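Local coordinates for protein ACDH-11, isoform b (Caenorhabditis elegans, PDB 4Y9J) that belongs to the acyl-CoA dehydrogenase family and binds flavin-adenine dinucleotide (FAD) and the ligand UCC as a four-chain assembly, at residues D31-R36 against S368-F373; R40-S45 against R124-V129; L68-E73 against L432-R437. All coordinates share one frame; numbering follows the deposited sequence.

Contact 1 of 3, residues D31-R36 against S368-F373; sequences DPILDR and SMLLLF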
ATOM      1  N   ASP B  31       3.295  32.055  21.681  1.00 45.79           N
ATOM      2  CA  ASP B  31       1.890  32.003  22.124  1.00 45.56           C
ATOM      3  C   ASP B  31       1.456  33.418  22.593  1.00 47.98           C
ATOM      4  O   ASP B  31       2.166  34.032  23.392  1.00 49.41           O
ATOM      5  CB  ASP B  31       1.634  30.986  23.246  1.00 43.49           C
ATOM      6  CG  ASP B  31       0.129  30.688  23.472  1.00 43.29           C
ATOM      7  OD1 ASP B  31      -0.541  31.402  24.260  1.00 45.02           O
ATOM      8  OD2 ASP B  31      -0.383  29.695  22.898  1.00 44.62           O
ATOM      9  N   PRO B  32       0.280  33.885  22.128  1.00 47.84           N
ATOM     10  CA  PRO B  32      -0.303  35.155  22.552  1.00 50.63           C
ATOM     11  C   PRO B  32      -0.477  35.335  24.042  1.00 49.58           C
ATOM     12  O   PRO B  32      -0.215  36.414  24.532  1.00 54.80           O
ATOM     13  CB  PRO B  32      -1.662  35.125  21.872  1.00 49.53           C
ATOM     14  CG  PRO B  32      -1.408  34.417  20.589  1.00 48.87           C
ATOM     15  CD  PRO B  32      -0.471  33.319  20.991  1.00 46.65           C
ATOM     16  N   ILE B  33      -0.937  34.327  24.771  1.00 48.71           N
ATOM     17  CA  ILE B  33      -1.250  34.514  26.177  1.00 51.59           C
ATOM     18  C   ILE B  33      -0.680  33.565  27.208  1.00 51.96           C
ATOM     19  O   ILE B  33      -0.810  33.841  28.384  1.00 50.80           O
ATOM     20  CB  ILE B  33      -2.754  34.479  26.492  1.00 56.81           C
ATOM     21  CG1 ILE B  33      -3.374  33.170  26.115  1.00 54.15           C
ATOM     22  CG2 ILE B  33      -3.516  35.674  25.926  1.00 61.58           C
ATOM     23  CD1 ILE B  33      -4.683  33.012  26.850  1.00 58.08           C
ATOM     24  N   LEU B  34      -0.075  32.456  26.798  1.00 49.69           N
ATOM     25  CA  LEU B  34       0.502  31.502  27.740  1.00 49.16           C
ATOM     26  C   LEU B  34       1.475  32.073  28.772  1.00 51.29           C
ATOM     27  O   LEU B  34       1.340  31.805  29.962  1.00 50.70           O
ATOM     28  CB  LEU B  34       1.225  30.391  26.961  1.00 48.00           C
ATOM     29  CG  LEU B  34       1.720  29.267  27.842  1.00 48.93           C
ATOM     30  CD1 LEU B  34       0.614  28.753  28.747  1.00 49.16           C
ATOM     31  CD2 LEU B  34       2.246  28.211  26.892  1.00 47.86           C
ATOM     32  N   ASP B  35       2.489  32.792  28.306  1.00 51.22           N
ATOM     33  CA  ASP B  35       3.473  33.332  29.215  1.00 53.75           C
ATOM     34  C   ASP B  35       2.824  34.383  30.156  1.00 57.31           C
ATOM     35  O   ASP B  35       3.100  34.376  31.358  1.00 61.56           O
ATOM     36  CB  ASP B  35       4.636  33.948  28.430  1.00 55.10           C
ATOM     37  CG  ASP B  35       5.747  34.552  29.344  1.00 57.33           C
ATOM     38  OD1 ASP B  35       6.522  33.775  29.970  1.00 58.46           O
ATOM     39  OD2 ASP B  35       5.856  35.796  29.399  1.00 59.24           O
ATOM     40  N   ARG B  36       2.001  35.299  29.624  1.00 56.89           N
ATOM     41  CA  ARG B  36       1.300  36.294  30.465  1.00 58.75           C
ATOM     42  C   ARG B  36       0.464  35.613  31.547  1.00 57.27           C
ATOM     43  O   ARG B  36       0.447  36.073  32.664  1.00 59.28           O
ATOM     44  CB  ARG B  36       0.450  37.273  29.642  1.00 61.25           C
ATOM     45  CG  ARG B  36       1.259  38.294  28.852  1.00 62.70           C
ATOM     46  CD  ARG B  36       0.490  39.549  28.486  1.00 65.33           C
ATOM     47  NE  ARG B  36      -0.744  39.383  27.694  1.00 62.02           N
ATOM     48  CZ  ARG B  36      -0.801  39.055  26.401  1.00 61.50           C
ATOM     49  NH1 ARG B  36       0.303  38.821  25.698  1.00 59.51           N
ATOM     50  NH2 ARG B  36      -1.986  38.952  25.793  1.00 57.06           N
ATOM     51  N   SER B 368     -11.249  29.925  26.230  1.00 38.27           N
ATOM     52  CA  SER B 368     -11.098  28.512  26.609  1.00 38.20           C
ATOM     53  C   SER B 368      -9.717  28.163  27.211  1.00 37.77           C
ATOM     54  O   SER B 368      -9.566  27.317  28.040  1.00 39.70           O
ATOM     55  CB  SER B 368     -11.429  27.619  25.442  1.00 36.47           C
ATOM     56  OG  SER B 368     -12.757  27.785  25.179  1.00 37.03           O
ATOM     57  N   MET B 369      -8.724  28.843  26.757  1.00 38.57           N
ATOM     58  CA  MET B 369      -7.424  28.727  27.316  1.00 40.53           C
ATOM     59  C   MET B 369      -7.433  29.115  28.807  1.00 40.70           C
ATOM     60  O   MET B 369      -6.834  28.422  29.628  1.00 40.34           O
ATOM     61  CB  MET B 369      -6.549  29.679  26.547  1.00 44.07           C
ATOM     62  CG  MET B 369      -5.141  29.362  26.639  1.00 54.43           C
ATOM     63  SD  MET B 369      -4.879  28.080  25.364  1.00 62.35           S
ATOM     64  CE  MET B 369      -3.326  28.001  26.227  1.00 53.33           C
ATOM     65  N   LEU B 370      -8.078  30.225  29.157  1.00 42.98           N
ATOM     66  CA  LEU B 370      -8.092  30.687  30.570  1.00 41.91           C
ATOM     67  C   LEU B 370      -8.909  29.693  31.376  1.00 41.73           C
ATOM     68  O   LEU B 370      -8.603  29.449  32.503  1.00 42.39           O
ATOM     69  CB  LEU B 370      -8.600  32.108  30.659  1.00 46.71           C
ATOM     70  CG  LEU B 370      -7.652  33.162  30.107  1.00 47.14           C
ATOM     71  CD1 LEU B 370      -8.042  34.493  30.659  1.00 52.28           C
ATOM     72  CD2 LEU B 370      -6.179  32.880  30.448  1.00 48.69           C
ATOM     73  N   LEU B 371      -9.959  29.115  30.790  1.00 39.84           N
ATOM     74  CA  LEU B 371     -10.761  28.110  31.459  1.00 40.20           C
ATOM     75  C   LEU B 371      -9.883  26.898  31.740  1.00 39.64           C
ATOM     76  O   LEU B 371     -10.003  26.307  32.797  1.00 41.03           O
ATOM     77  CB  LEU B 371     -12.006  27.754  30.646  1.00 40.50           C
ATOM     78  CG  LEU B 371     -13.192  26.978  31.255  1.00 41.97           C
ATOM     79  CD1 LEU B 371     -13.897  27.815  32.292  1.00 43.83           C
ATOM     80  CD2 LEU B 371     -14.214  26.525  30.198  1.00 40.95           C
ATOM     81  N   LEU B 372      -9.044  26.506  30.769  1.00 40.63           N
ATOM     82  CA  LEU B 372      -8.137  25.391  30.941  1.00 38.67           C
ATOM     83  C   LEU B 372      -7.200  25.591  32.104  1.00 40.34           C
ATOM     84  O   LEU B 372      -6.958  24.654  32.890  1.00 41.79           O
ATOM     85  CB  LEU B 372      -7.294  25.207  29.701  1.00 38.95           C
ATOM     86  CG  LEU B 372      -6.124  24.228  29.811  1.00 37.88           C
ATOM     87  CD1 LEU B 372      -6.595  22.806  30.115  1.00 36.24           C
ATOM     88  CD2 LEU B 372      -5.297  24.272  28.526  1.00 37.64           C
ATOM     89  N   PHE B 373      -6.624  26.782  32.199  1.00 40.09           N
ATOM     90  CA  PHE B 373      -5.687  27.066  33.293  1.00 43.38           C
ATOM     91  C   PHE B 373      -6.384  27.245  34.649  1.00 45.09           C
ATOM     92  O   PHE B 373      -5.823  26.883  35.651  1.00 47.01           O
ATOM     93  CB  PHE B 373      -4.714  28.202  32.911  1.00 45.19           C
ATOM     94  CG  PHE B 373      -3.595  27.685  32.095  1.00 45.23           C
ATOM     95  CD1 PHE B 373      -2.549  27.003  32.710  1.00 46.70           C
ATOM     96  CD2 PHE B 373      -3.641  27.733  30.714  1.00 48.17           C
ATOM     97  CE1 PHE B 373      -1.543  26.390  31.953  1.00 46.47           C
ATOM     98  CE2 PHE B 373      -2.646  27.108  29.948  1.00 46.34           C
ATOM     99  CZ  PHE B 373      -1.595  26.451  30.575  1.00 46.88           C
TER

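Contact 2 of 3, residues R40-S45 against R124-V129; sequences RLLPES and RRIHQV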
ATOM      1  N   ARG B  40       0.852  35.465  35.937  1.00 62.53           N
ATOM      2  CA  ARG B  40      -0.199  35.810  36.889  1.00 64.97           C
ATOM      3  C   ARG B  40      -0.460  34.734  37.883  1.00 63.06           C
ATOM      4  O   ARG B  40      -0.752  35.014  39.012  1.00 60.87           O
ATOM      5  CB  ARG B  40      -1.519  36.018  36.169  1.00 65.30           C
ATOM      6  CG  ARG B  40      -1.480  37.192  35.249  1.00 69.52           C
ATOM      7  CD  ARG B  40      -2.866  37.459  34.667  1.00 71.66           C
ATOM      8  NE  ARG B  40      -3.736  37.908  35.756  1.00 73.95           N
ATOM      9  CZ  ARG B  40      -4.817  37.269  36.199  1.00 73.24           C
ATOM     10  NH1 ARG B  40      -5.246  36.119  35.613  1.00 67.11           N
ATOM     11  NH2 ARG B  40      -5.478  37.822  37.227  1.00 72.78           N
ATOM     12  N   LEU B  41      -0.442  33.495  37.428  1.00 62.96           N
ATOM     13  CA  LEU B  41      -0.871  32.357  38.266  1.00 63.76           C
ATOM     14  C   LEU B  41       0.196  31.815  39.179  1.00 63.56           C
ATOM     15  O   LEU B  41      -0.119  31.291  40.217  1.00 65.70           O
ATOM     16  CB  LEU B  41      -1.401  31.218  37.386  1.00 61.78           C
ATOM     17  CG  LEU B  41      -2.629  31.551  36.561  1.00 61.64           C
ATOM     18  CD1 LEU B  41      -3.031  30.417  35.623  1.00 60.54           C
ATOM     19  CD2 LEU B  41      -3.786  31.904  37.470  1.00 63.34           C
ATOM     20  N   LEU B  42       1.457  31.928  38.787  1.00 64.73           N
ATOM     21  CA  LEU B  42       2.552  31.354  39.525  1.00 64.41           C
ATOM     22  C   LEU B  42       3.309  32.397  40.341  1.00 67.47           C
ATOM     23  O   LEU B  42       3.506  33.522  39.894  1.00 67.59           O
ATOM     24  CB  LEU B  42       3.561  30.731  38.597  1.00 60.74           C
ATOM     25  CG  LEU B  42       3.058  29.593  37.702  1.00 58.44           C
ATOM     26  CD1 LEU B  42       4.166  29.220  36.718  1.00 54.23           C
ATOM     27  CD2 LEU B  42       2.654  28.359  38.504  1.00 58.56           C
ATOM     28  N   PRO B  43       3.785  31.998  41.510  1.00 70.19           N
ATOM     29  CA  PRO B  43       4.705  32.806  42.319  1.00 72.19           C
ATOM     30  C   PRO B  43       5.964  33.127  41.510  1.00 73.52           C
ATOM     31  O   PRO B  43       6.379  32.269  40.718  1.00 65.04           O
ATOM     32  CB  PRO B  43       5.065  31.893  43.483  1.00 74.11           C
ATOM     33  CG  PRO B  43       4.166  30.726  43.431  1.00 70.90           C
ATOM     34  CD  PRO B  43       3.520  30.666  42.084  1.00 70.69           C
ATOM     35  N   GLU B  44       6.607  34.285  41.758  1.00 74.92           N
ATOM     36  CA  GLU B  44       7.596  34.911  40.795  1.00 78.80           C
ATOM     37  C   GLU B  44       8.781  34.021  40.568  1.00 77.46           C
ATOM     38  O   GLU B  44       9.315  33.951  39.438  1.00 79.37           O
ATOM     39  CB  GLU B  44       8.163  36.291  41.272  1.00 85.14           C
ATOM     40  CG  GLU B  44       9.340  36.848  40.421  1.00 87.02           C
ATOM     41  CD  GLU B  44      10.025  38.081  41.000  1.00 91.48           C
ATOM     42  OE1 GLU B  44      10.662  37.996  42.072  1.00 94.77           O
ATOM     43  OE2 GLU B  44       9.940  39.150  40.351  1.00 94.04           O
ATOM     44  N   SER B  45       9.129  33.353  41.654  1.00 69.39           N
ATOM     45  CA  SER B  45      10.173  32.393  41.736  1.00 77.12           C
ATOM     46  C   SER B  45       9.902  31.172  40.849  1.00 77.59           C
ATOM     47  O   SER B  45      10.781  30.712  40.068  1.00 80.46           O
ATOM     48  CB  SER B  45      10.274  31.975  43.222  1.00 82.86           C
ATOM     49  OG  SER B  45       8.983  31.585  43.704  1.00 86.73           O
ATOM     50  N   ARG B 124       2.807  22.590  40.037  1.00 52.18           N
ATOM     51  CA  ARG B 124       3.195  21.574  39.136  1.00 52.49           C
ATOM     52  C   ARG B 124       2.106  21.194  38.148  1.00 48.32           C
ATOM     53  O   ARG B 124       2.431  20.815  37.042  1.00 46.18           O
ATOM     54  CB  ARG B 124       3.787  20.433  39.909  1.00 53.56           C
ATOM     55  CG  ARG B 124       2.810  19.520  40.568  1.00 52.82           C
ATOM     56  CD  ARG B 124       3.543  18.740  41.664  1.00 51.72           C
ATOM     57  NE  ARG B 124       2.585  17.759  42.147  1.00 52.28           N
ATOM     58  CZ  ARG B 124       2.530  17.260  43.369  1.00 55.29           C
ATOM     59  NH1 ARG B 124       3.414  17.611  44.273  1.00 55.27           N
ATOM     60  NH2 ARG B 124       1.546  16.439  43.685  1.00 55.34           N
ATOM     61  N   ARG B 125       0.821  21.379  38.469  1.00 46.47           N
ATOM     62  CA  ARG B 125      -0.198  21.055  37.505  1.00 45.37           C
ATOM     63  C   ARG B 125      -0.262  22.154  36.458  1.00 44.71           C
ATOM     64  O   ARG B 125      -0.506  21.877  35.292  1.00 39.98           O
ATOM     65  CB  ARG B 125      -1.577  20.794  38.141  1.00 46.72           C
ATOM     66  CG  ARG B 125      -1.712  19.461  38.879  1.00 45.67           C
ATOM     67  CD  ARG B 125      -1.582  18.253  37.937  1.00 44.69           C
ATOM     68  NE  ARG B 125      -2.102  17.027  38.518  1.00 43.29           N
ATOM     69  CZ  ARG B 125      -2.106  15.835  37.934  1.00 43.35           C
ATOM     70  NH1 ARG B 125      -1.537  15.646  36.731  1.00 44.13           N
ATOM     71  NH2 ARG B 125      -2.657  14.821  38.580  1.00 43.22           N
ATOM     72  N   ILE B 126       0.027  23.378  36.880  1.00 46.26           N
ATOM     73  CA  ILE B 126       0.070  24.478  35.920  1.00 47.32           C
ATOM     74  C   ILE B 126       1.239  24.247  34.950  1.00 44.98           C
ATOM     75  O   ILE B 126       1.077  24.350  33.744  1.00 43.17           O
ATOM     76  CB  ILE B 126       0.114  25.870  36.628  1.00 50.57           C
ATOM     77  CG1 ILE B 126      -1.256  26.123  37.278  1.00 52.03           C
ATOM     78  CG2 ILE B 126       0.393  26.965  35.620  1.00 51.55           C
ATOM     79  CD1 ILE B 126      -1.283  27.234  38.309  1.00 56.98           C
ATOM     80  N   HIS B 127       2.402  23.908  35.495  1.00 44.76           N
ATOM     81  CA  HIS B 127       3.568  23.652  34.696  1.00 43.95           C
ATOM     82  C   HIS B 127       3.230  22.492  33.707  1.00 42.43           C
ATOM     83  O   HIS B 127       3.397  22.635  32.518  1.00 39.77           O
ATOM     84  CB  HIS B 127       4.726  23.300  35.629  1.00 45.06           C
ATOM     85  CG  HIS B 127       6.022  23.010  34.953  1.00 43.60           C
ATOM     86  ND1 HIS B 127       7.170  22.763  35.664  1.00 45.81           N
ATOM     87  CD2 HIS B 127       6.373  22.987  33.649  1.00 42.93           C
ATOM     88  CE1 HIS B 127       8.175  22.563  34.832  1.00 46.65           C
ATOM     89  NE2 HIS B 127       7.705  22.676  33.597  1.00 45.27           N
ATOM     90  N   GLN B 128       2.682  21.417  34.239  1.00 40.95           N
ATOM     91  CA  GLN B 128       2.381  20.221  33.489  1.00 40.62           C
ATOM     92  C   GLN B 128       1.410  20.470  32.410  1.00 37.87           C
ATOM     93  O   GLN B 128       1.629  20.046  31.237  1.00 38.97           O
ATOM     94  CB  GLN B 128       1.875  19.112  34.408  1.00 40.50           C
ATOM     95  CG  GLN B 128       1.696  17.780  33.694  1.00 40.26           C
ATOM     96  CD  GLN B 128       0.716  16.842  34.341  1.00 41.74           C
ATOM     97  OE1 GLN B 128      -0.110  17.230  35.176  1.00 41.08           O
ATOM     98  NE2 GLN B 128       0.769  15.588  33.911  1.00 41.58           N
ATOM     99  N   VAL B 129       0.313  21.150  32.728  1.00 38.95           N
ATOM    100  CA  VAL B 129      -0.662  21.490  31.715  1.00 38.54           C
ATOM    101  C   VAL B 129      -0.110  22.367  30.569  1.00 37.19           C
ATOM    102  O   VAL B 129      -0.383  22.113  29.414  1.00 35.42           O
ATOM    103  CB  VAL B 129      -1.981  22.053  32.350  1.00 40.62           C
ATOM    104  CG1 VAL B 129      -2.887  22.634  31.304  1.00 40.48           C
ATOM    105  CG2 VAL B 129      -2.723  20.922  33.035  1.00 42.64           C
TER

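Contact 3 of 3, residues L68-E73 against L432-R437; sequences LGRQAE and LPTLLR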
ATOM      1  N   LEU B  68       9.150  14.295  14.427  1.00 28.28           N
ATOM      2  CA  LEU B  68       8.807  12.957  14.929  1.00 28.65           C
ATOM      3  C   LEU B  68       7.337  12.666  14.836  1.00 28.29           C
ATOM      4  O   LEU B  68       6.914  11.574  14.353  1.00 28.55           O
ATOM      5  CB  LEU B  68       9.235  12.723  16.384  1.00 29.24           C
ATOM      6  CG  LEU B  68      10.710  12.737  16.689  1.00 32.34           C
ATOM      7  CD1 LEU B  68      11.016  12.667  18.197  1.00 33.05           C
ATOM      8  CD2 LEU B  68      11.456  11.654  15.943  1.00 32.57           C
ATOM      9  N   GLY B  69       6.513  13.636  15.302  1.00 28.50           N
ATOM     10  CA  GLY B  69       5.034  13.463  15.222  1.00 28.84           C
ATOM     11  C   GLY B  69       4.520  13.297  13.797  1.00 26.95           C
ATOM     12  O   GLY B  69       3.659  12.477  13.513  1.00 27.18           O
ATOM     13  N   ARG B  70       5.105  14.055  12.890  1.00 29.16           N
ATOM     14  CA  ARG B  70       4.825  13.886  11.442  1.00 28.69           C
ATOM     15  C   ARG B  70       5.162  12.535  10.911  1.00 28.04           C
ATOM     16  O   ARG B  70       4.303  11.879  10.278  1.00 29.21           O
ATOM     17  CB  ARG B  70       5.428  14.999  10.637  1.00 31.61           C
ATOM     18  CG  ARG B  70       5.197  14.892   9.131  1.00 31.56           C
ATOM     19  CD  ARG B  70       3.703  14.968   8.839  1.00 31.62           C
ATOM     20  NE  ARG B  70       3.481  15.041   7.390  1.00 33.60           N
ATOM     21  CZ  ARG B  70       2.311  14.819   6.798  1.00 34.09           C
ATOM     22  NH1 ARG B  70       1.234  14.562   7.515  1.00 33.50           N
ATOM     23  NH2 ARG B  70       2.242  14.922   5.457  1.00 35.94           N
ATOM     24  N   GLN B  71       6.336  12.030  11.242  1.00 29.07           N
ATOM     25  CA  GLN B  71       6.696  10.665  10.886  1.00 29.59           C
ATOM     26  C   GLN B  71       5.766   9.587  11.369  1.00 30.80           C
ATOM     27  O   GLN B  71       5.513   8.629  10.654  1.00 28.69           O
ATOM     28  CB  GLN B  71       8.120  10.343  11.275  1.00 31.50           C
ATOM     29  CG  GLN B  71       9.175  11.140  10.552  1.00 36.36           C
ATOM     30  CD  GLN B  71       9.051  11.085   8.991  1.00 41.66           C
ATOM     31  OE1 GLN B  71       9.122  10.059   8.419  1.00 48.71           O
ATOM     32  NE2 GLN B  71       8.853  12.201   8.375  1.00 48.01           N
ATOM     33  N   ALA B  72       5.211   9.767  12.590  1.00 29.63           N
ATOM     34  CA  ALA B  72       4.293   8.793  13.164  1.00 28.33           C
ATOM     35  C   ALA B  72       2.977   8.735  12.410  1.00 26.58           C
ATOM     36  O   ALA B  72       2.308   7.702  12.414  1.00 29.93           O
ATOM     37  CB  ALA B  72       4.043   9.103  14.646  1.00 30.34           C
ATOM     38  N   GLU B  73       2.644   9.780  11.709  1.00 26.65           N
ATOM     39  CA  GLU B  73       1.502   9.752  10.810  1.00 28.30           C
ATOM     40  C   GLU B  73       1.835   9.105   9.441  1.00 30.82           C
ATOM     41  O   GLU B  73       0.942   8.551   8.770  1.00 29.17           O
ATOM     42  CB  GLU B  73       0.983  11.176  10.639  1.00 29.56           C
ATOM     43  CG  GLU B  73      -0.084  11.428   9.585  1.00 32.47           C
ATOM     44  CD  GLU B  73      -1.476  11.032  10.019  1.00 34.19           C
ATOM     45  OE1 GLU B  73      -1.646  10.626  11.188  1.00 36.31           O
ATOM     46  OE2 GLU B  73      -2.436  11.072   9.148  1.00 38.39           O
ATOM     47  N   LEU B 432      -1.312  20.054   7.256  1.00 26.29           N
ATOM     48  CA  LEU B 432      -2.418  20.797   7.840  1.00 28.34           C
ATOM     49  C   LEU B 432      -3.677  20.026   8.083  1.00 27.23           C
ATOM     50  O   LEU B 432      -4.328  20.146   9.120  1.00 28.08           O
ATOM     51  CB  LEU B 432      -2.701  22.040   6.996  1.00 29.59           C
ATOM     52  CG  LEU B 432      -1.492  22.983   6.891  1.00 31.03           C
ATOM     53  CD1 LEU B 432      -1.622  24.022   5.797  1.00 32.43           C
ATOM     54  CD2 LEU B 432      -1.210  23.664   8.231  1.00 35.61           C
ATOM     55  N   PRO B 433      -4.128  19.191   7.094  1.00 27.94           N
ATOM     56  CA  PRO B 433      -5.296  18.393   7.356  1.00 27.07           C
ATOM     57  C   PRO B 433      -5.235  17.467   8.509  1.00 25.61           C
ATOM     58  O   PRO B 433      -6.278  17.217   9.124  1.00 26.67           O
ATOM     59  CB  PRO B 433      -5.503  17.547   6.057  1.00 25.09           C
ATOM     60  CG  PRO B 433      -4.884  18.398   5.044  1.00 26.66           C
ATOM     61  CD  PRO B 433      -3.658  19.025   5.717  1.00 28.80           C
ATOM     62  N   THR B 434      -4.046  17.014   8.867  1.00 25.08           N
ATOM     63  CA  THR B 434      -3.916  16.224  10.074  1.00 25.51           C
ATOM     64  C   THR B 434      -4.540  16.925  11.307  1.00 26.38           C
ATOM     65  O   THR B 434      -5.138  16.277  12.131  1.00 26.22           O
ATOM     66  CB  THR B 434      -2.453  15.922  10.376  1.00 28.70           C
ATOM     67  OG1 THR B 434      -1.872  15.236   9.250  1.00 28.20           O
ATOM     68  CG2 THR B 434      -2.350  15.093  11.587  1.00 30.21           C
ATOM     69  N   LEU B 435      -4.311  18.222  11.414  1.00 25.68           N
ATOM     70  CA  LEU B 435      -4.831  19.008  12.510  1.00 27.56           C
ATOM     71  C   LEU B 435      -6.331  18.906  12.558  1.00 28.70           C
ATOM     72  O   LEU B 435      -6.899  18.769  13.666  1.00 26.84           O
ATOM     73  CB  LEU B 435      -4.415  20.482  12.412  1.00 26.53           C
ATOM     74  CG  LEU B 435      -2.898  20.712  12.466  1.00 27.20           C
ATOM     75  CD1 LEU B 435      -2.647  22.150  12.101  1.00 29.80           C
ATOM     76  CD2 LEU B 435      -2.389  20.388  13.866  1.00 33.14           C
ATOM     77  N   LEU B 436      -7.009  18.931  11.410  1.00 26.10           N
ATOM     78  CA  LEU B 436      -8.478  18.849  11.397  1.00 25.21           C
ATOM     79  C   LEU B 436      -8.973  17.420  11.741  1.00 25.79           C
ATOM     80  O   LEU B 436      -9.877  17.231  12.591  1.00 25.05           O
ATOM     81  CB  LEU B 436      -9.033  19.220  10.033  1.00 26.35           C
ATOM     82  CG  LEU B 436     -10.525  19.187   9.869  1.00 28.86           C
ATOM     83  CD1 LEU B 436     -11.223  20.250  10.681  1.00 28.71           C
ATOM     84  CD2 LEU B 436     -10.865  19.337   8.411  1.00 32.54           C
ATOM     85  N   ARG B 437      -8.380  16.411  11.083  1.00 24.06           N
ATOM     86  CA  ARG B 437      -8.773  15.014  11.270  1.00 23.76           C
ATOM     87  C   ARG B 437      -8.595  14.608  12.776  1.00 23.02           C
ATOM     88  O   ARG B 437      -9.458  13.937  13.369  1.00 25.13           O
ATOM     89  CB  ARG B 437      -7.985  14.122  10.312  1.00 24.81           C
ATOM     90  CG  ARG B 437      -8.381  14.370   8.822  1.00 24.95           C
ATOM     91  CD  ARG B 437      -7.819  13.287   7.952  1.00 26.27           C
ATOM     92  NE  ARG B 437      -6.399  13.394   7.800  1.00 23.89           N
ATOM     93  CZ  ARG B 437      -5.479  12.757   8.480  1.00 26.00           C
ATOM     94  NH1 ARG B 437      -5.789  11.841   9.390  1.00 24.32           N
ATOM     95  NH2 ARG B 437      -4.206  12.980   8.158  1.00 27.01           N
TER
HETATM   96  O   HOH W   1       0.925  14.796  10.550  1.00 31.05           O
HETATM   97  O   HOH W   2      -4.211  11.040  11.765  1.00 25.08           O

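Contact 1 of 3, residues D31-R36 against S368-F373
I33 and L34, at the start of helix 34-41, pack against M369, L370 and F373 on the long helix 352-383, and the backbones are nearest at L34 and M369, whose CA atoms lie 8.4 Å apart. The side chains that meet are all apolar. I33 reaches across with one methyl. Its CD1 lies 3.7 Å from CG of M369, and the two side chains run past one another in opposite senses. The same CD1 is 3.9 Å from CD2 of L370, one of the two methyls of that leucine. I33 CG1 stands between the backbone N and the carbonyl carbon (chi1 60°), and the chain then extends to carry CD1 over to the helix. CD1 of L34 comes 3.7 Å from CZ of F373, and the two side chains cross at about a right angle. The contact joins the start of the AidB-type N-terminal region to helix 352-383 of the acyl-CoA dehydrogenase C-terminal domain. The methionine chain bends at chi2, and its CE sits at the edge of the F373 ring, in the ring plane. D31 OD1 accepts from I33 N at 3.0 Å, an Asx turn, and from L34 N at 2.8 Å, which makes the Asx motif. The two donors come from opposite faces of the carboxylate plane, which should restrict its rotation. D31 OD2 has a separate salt bridge to R328 of helix 304-338. F133 of helix 121-135 packs on both D31 and M369. R36 NH2 forms salt bridges with D554 and with D589 of the second subunit.

Contact 2 of 3, residues R40-S45 against R124-V129
I126 meets L42 and L41 where the N-terminal helices of the acyl-CoA dehydrogenase fold pack together. L41 ends helix 34-41, and L42 is the first residue to leave it. P43 sits at the N-cap position of helix 44-74. I126 lies in the first half of helix 121-135. The CA atoms of L42 and I126 are 8.2 Å apart, and all the touching atoms are carbons. I126 has the most surface buried here and uses both of its branches. Its CG2 lies 3.9 Å from CD2 of L42. Its CG1 branch, anti to the carbonyl carbon (chi1 -70°), carries CD1 toward the end of the short helix. The side chains of L42 and I126 run antiparallel past one another, and CD2 of L42 touches CB, CG2 and CD1 of I126. L41 takes part through the base of its side chain rather than its methyls. L42 in turn packs on V50 of helix 44-74, which continues the apolar layer beyond the turn. Elsewhere on helix 121-135, R125 and Q128 are joined by a hydrogen bond. R125 NH1 donates to Q128 OE1 over 2.6 Å, in the carbonyl plane and on a lone pair. The N-H...O angle is 159°, and the acceptor lies close to the guanidinium plane. R125 also forms salt bridges with E383 and D150. These two carboxylates probably balance its charge and, with Q128, fix the direction of its guanidinium. Back at the apolar side, CD1 of I126 rests 4.1 Å from CB of L41.

Contact 3 of 3, residues L68-E73 against L432-R437
A salt bridge and two bridging waters join the C-terminal part of helix 44-74 to the short helix 432-439, linking the N-terminal and C-terminal regions of the acyl-CoA dehydrogenase fold. The helical segments are 11.9 Å apart at the axes and run at 75° to each other, so long polar side chains span the gap. E73 OE2 accepts from R437 NH2 over 2.8 Å, with an N-H...O angle of 156°. The oxygen lies near the guanidinium plane, at its edge. The nitrogen, in turn, stands above the carboxylate plane, and the two flat groups are turned 30° apart. Bends at chi2 of E73 and chi3 of R437 steer the charged ends together. A water ties the same pair a second time. It donates to E73 OE1 at 2.7 Å and accepts from R437 NH1 at 3.0 Å. Another water lies between R70 NH1 and T434 OG1, 3.1 Å from each. It sits at the edge of the R70 guanidinium, in its plane. R437 NE has a further salt bridge with E428, and R437 O accepts from Y426 OH of the second subunit. E73 and E428 probably offset the R437 charge and ease the nearness of the R70 guanidinium, and the direct and water-mediated links should together hold the R437 guanidinium in a fixed orientation against E73.

How the contacts relate
Contacts 1 and 2 are neighbours, with centres 12 Å apart, and both use helix 34-41. F373 joins them: its CE1 lies 3.8 Å from I126 O, and its CB lies 3.9 Å from CD1 of L41. L372 adds a touch on V129. Contact 3 stands apart, its centre 24 Å from contact 1 and 29 Å from contact 2. It shares helix 44-74 with contact 2. Contacts 1 and 3 both reach the second subunit, whereas the segments of contact 2 touch no other protein chain. Contact 3 has ligands in its neighbourhood: the R437 side chain is about 11 Å from a bound FAD, and that of T434 about 11 Å from a bound UCC.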